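Local coordinates for protein DMATS type aromatic prenyltransferase (Streptomyces coelicolor, PDB 6ZS0) that catalyses the prenylation of tryptophan, probably moving a dimethylallyl group from its diphosphate to carbon 5 of the indole within an ABBA-barrel fold, at residues Thr89-Ala92 and Asp93-Arg96; Asp117-Leu120 and Asp121-Pro125. One frame throughout, in Å; residues are numbered along the deposited sequence. Where two conformers were deposited one is given.

Interaction 1 of 2, residues Thr89-Ala92 and Asp93-Arg96; sequences TSLA and DNGR
S90 meets D93 through a side-chain N-cap at the start of helix 91-109, one of the helices outside the antiparallel barrel of this ABBA fold. The S90 hydroxyl oxygen OG accepts from D93 N over 3.1 Å, and the N-H points at it fairly straight (158°). With chi1 at 72°, OG is swung in close to both the N and the C of S90, which brings it within bonding distance of the first turn of the helix. There it also lies against the D93 side chain, OG to CB 3.5 Å. The main chain of S90 adds a second grip, since its O accepts from N94 N. Without the hydroxyl, as with an alanine here, D93 N would probably lose its capping acceptor, though the backbone bond from N94 to S90 could remain.

L91 opens the helix proper, and its O accepts from G95 N at 2.9 Å, nearly linear at the hydrogen (167°). Its side chain leaves the backbone in the other direction, but CD1 returns to within 4.3 Å of N94 CB, a loose contact, and the leucine also rests on P128 and A133. N94 CB lies 3.3 Å from L91 O. The N94 side chain also touches E83, in the loop that follows strand 77-82.

A92 continues the i to i+4 pattern. Its O takes the hydrogen of R96 N and is approached by the first methylenes of the arginine as well: A92 O stands 3.0 Å from R96 N and 3.4 Å from R96 CG.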
# COMPACT_ATOMS: atom_id res chain seq x y z
N THR A 89 14.45 -10.86 -14.51
CA THR A 89 15.84 -11.22 -14.14
C THR A 89 16.65 -9.97 -13.79
O THR A 89 17.81 -10.12 -13.34
CB THR A 89 16.52 -12.03 -15.25
OG1 THR A 89 16.42 -11.34 -16.50
CG2 THR A 89 15.87 -13.38 -15.41
N SER A 90 16.09 -8.78 -13.96
CA SER A 90 16.75 -7.51 -13.64
C SER A 90 15.71 -6.49 -13.20
O SER A 90 14.53 -6.62 -13.60
CB SER A 90 17.56 -7.00 -14.81
OG SER A 90 16.71 -6.52 -15.85
N LEU A 91 16.11 -5.54 -12.41
CA LEU A 91 15.19 -4.47 -11.98
C LEU A 91 14.73 -3.66 -13.21
O LEU A 91 13.54 -3.22 -13.24
CB LEU A 91 15.90 -3.64 -10.92
CG LEU A 91 15.06 -2.63 -10.19
CD1 LEU A 91 13.83 -3.30 -9.58
CD2 LEU A 91 15.90 -1.96 -9.13
N ALA A 92 15.58 -3.45 -14.20
CA ALA A 92 15.19 -2.77 -15.44
C ALA A 92 14.06 -3.54 -16.12
O ALA A 92 13.05 -2.90 -16.53
CB ALA A 92 16.38 -2.63 -16.34
N ASP A 93 14.17 -4.86 -16.24
CA ASP A 93 13.10 -5.63 -16.93
C ASP A 93 11.87 -5.71 -16.01
O ASP A 93 10.76 -5.77 -16.53
CB ASP A 93 13.57 -6.99 -17.38
CG ASP A 93 14.36 -6.94 -18.68
OD1 ASP A 93 14.44 -5.84 -19.30
OD2 ASP A 93 14.84 -7.99 -19.07
N ASN A 94 12.07 -5.66 -14.70
CA ASN A 94 10.96 -5.62 -13.73
C ASN A 94 10.13 -4.35 -14.03
O ASN A 94 8.89 -4.45 -14.18
CB ASN A 94 11.53 -5.65 -12.31
CG ASN A 94 10.49 -5.59 -11.20
OD1 ASN A 94 9.57 -4.76 -11.23
ND2 ASN A 94 10.63 -6.47 -10.23
N GLY A 95 10.79 -3.22 -14.13
CA GLY A 95 10.14 -1.94 -14.47
C GLY A 95 9.44 -2.02 -15.82
O GLY A 95 8.30 -1.52 -15.92
N ARG A 96 10.09 -2.61 -16.83
CA ARG A 96 9.49 -2.68 -18.19
C ARG A 96 8.23 -3.54 -18.14
O ARG A 96 7.18 -3.11 -18.72
CB ARG A 96 10.52 -3.18 -19.20
CG ARG A 96 11.59 -2.16 -19.54
CD ARG A 96 12.59 -2.72 -20.55
NE ARG A 96 11.95 -3.04 -21.82
CZ ARG A 96 12.24 -4.06 -22.62
NH1 ARG A 96 13.18 -4.95 -22.30
NH2 ARG A 96 11.56 -4.21 -23.75

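Interaction 2 of 2, residues Asp117-Leu120 and Asp121-Pro125; sequences DELL and DLFLP
The F123 ring presents an edge to L119: its CD1 lies 3.4 Å from L119 O, and that oxygen is close to the ring plane. At the same edge, L119 CB comes within 3.8 Å of F123 CD1, and the two side chains run alongside each other, pointing the same way. The F123 side chain also touches T165 of helix 162-175 and L191 of strand 191-195. In the other flat group, the D121 carboxylate, chi1 of 58° brings OD1 to 4.0 Å from E118 O, on the side of the preceding turn. A water donates to D121 OD1 and to D117 O, 2.6 Å from each, bridging the type I turn D117-L120 to the helix that follows.

That helix, 120-123, is a single turn held by partly weak bonds. L119 O accepts from F123 N in the carbonyl plane, and more weakly from L122 N. F123 N in turn makes a weak second bond to L120 O, so its hydrogen is shared. The shortest of the backbone bonds is L124 N to L120 O, 2.8 Å, after which L124 leaves helical geometry. One turn apart, L120 CD2 and L124 CD1 touch at 3.8 Å, and both leucines pack on L99 of helix 91-109.

Chemically, L119 and F123 pack on strand 191-195 and, with L122, on helix 162-175, where D121 OD1 adds a salt bridge to R172, whose NH1 also bonds to E118 O. This arginine probably favours the ionised carboxylate and fastens the turn to helix 162-175.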
# COMPACT_ATOMS: atom_id res chain seq x y z
N ASP A 117 3.53 9.07 -18.27
CA ASP A 117 4.49 9.22 -19.39
C ASP A 117 5.43 10.39 -19.13
O ASP A 117 6.62 10.26 -19.45
CB ASP A 117 3.75 9.39 -20.71
CG ASP A 117 3.14 8.10 -21.23
OD1 ASP A 117 3.55 7.01 -20.75
OD2 ASP A 117 2.29 8.19 -22.12
N GLU A 118 4.92 11.47 -18.56
CA GLU A 118 5.68 12.68 -18.17
C GLU A 118 6.83 12.33 -17.21
O GLU A 118 7.77 13.13 -17.16
CB GLU A 118 4.77 13.72 -17.50
CG GLU A 118 3.89 14.43 -18.47
CD GLU A 118 4.59 15.49 -19.30
OE1 GLU A 118 5.80 15.80 -19.01
OE2 GLU A 118 3.94 16.01 -20.23
N LEU A 119 6.77 11.18 -16.51
CA LEU A 119 7.71 10.84 -15.40
C LEU A 119 8.67 9.70 -15.75
O LEU A 119 9.59 9.48 -14.95
CB LEU A 119 6.90 10.43 -14.17
CG LEU A 119 5.97 11.49 -13.60
CD1 LEU A 119 5.39 11.01 -12.29
CD2 LEU A 119 6.67 12.82 -13.42
N LEU A 120 8.47 8.98 -16.85
CA LEU A 120 9.14 7.66 -17.04
C LEU A 120 10.66 7.78 -17.12
O LEU A 120 11.35 6.87 -16.63
CB LEU A 120 8.59 6.98 -18.30
CG LEU A 120 7.15 6.48 -18.19
CD1 LEU A 120 6.79 5.71 -19.43
CD2 LEU A 120 6.94 5.63 -16.94
N ASP A 121 11.21 8.83 -17.72
CA ASP A 121 12.68 8.97 -17.80
C ASP A 121 13.26 9.14 -16.39
O ASP A 121 14.40 8.67 -16.17
CB ASP A 121 13.13 10.12 -18.69
CG ASP A 121 12.56 11.43 -18.24
OD1 ASP A 121 11.33 11.55 -18.24
OD2 ASP A 121 13.35 12.31 -17.86
N LEU A 122 12.53 9.79 -15.48
CA LEU A 122 13.00 9.99 -14.08
C LEU A 122 13.02 8.65 -13.36
O LEU A 122 13.96 8.41 -12.57
CB LEU A 122 12.10 10.95 -13.33
CG LEU A 122 12.07 12.40 -13.81
CD1 LEU A 122 10.94 13.14 -13.13
CD2 LEU A 122 13.40 13.09 -13.53
N PHE A 123 11.99 7.81 -13.57
CA PHE A 123 11.69 6.67 -12.66
C PHE A 123 12.06 5.32 -13.27
O PHE A 123 12.17 4.36 -12.49
CB PHE A 123 10.25 6.76 -12.18
CG PHE A 123 10.00 7.88 -11.21
CD1 PHE A 123 9.30 9.02 -11.60
CD2 PHE A 123 10.47 7.80 -9.91
CE1 PHE A 123 9.08 10.06 -10.70
CE2 PHE A 123 10.21 8.82 -9.02
CZ PHE A 123 9.53 9.96 -9.42
N LEU A 124 12.28 5.23 -14.59
CA LEU A 124 12.68 3.97 -15.28
C LEU A 124 13.94 4.20 -16.10
O LEU A 124 13.94 4.08 -17.33
CB LEU A 124 11.51 3.50 -16.15
CG LEU A 124 10.24 3.08 -15.39
CD1 LEU A 124 9.18 2.59 -16.36
CD2 LEU A 124 10.51 2.01 -14.33
N PRO A 125 15.06 4.58 -15.46
CA PRO A 125 16.34 4.69 -16.15
C PRO A 125 17.00 3.33 -16.32
O PRO A 125 16.54 2.33 -15.77
CB PRO A 125 17.15 5.56 -15.19
CG PRO A 125 16.66 5.10 -13.81
CD PRO A 125 15.17 4.93 -14.03
O HOH W 1 9.13 10.88 -19.49

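How the interactions relate
Both contacts fall between strands 77-82 and 135-139, neighbours in the antiparallel barrel. Interaction 1 comes first and starts helix 91-109, closing the loop that leads out of strand 77-82. That helix then runs its length, helix 114-117 follows, and interaction 2 turns the chain into helix 120-123 before it heads for strand 135-139. The two are in series, neither nested nor crossed, yet their centres are only about 14 Å apart because the chain has doubled back. They touch directly where L124 CD2 lies 4.0 Å from G95 CA, so the end of the short helix packs against the beginning of the long one outside the barrel.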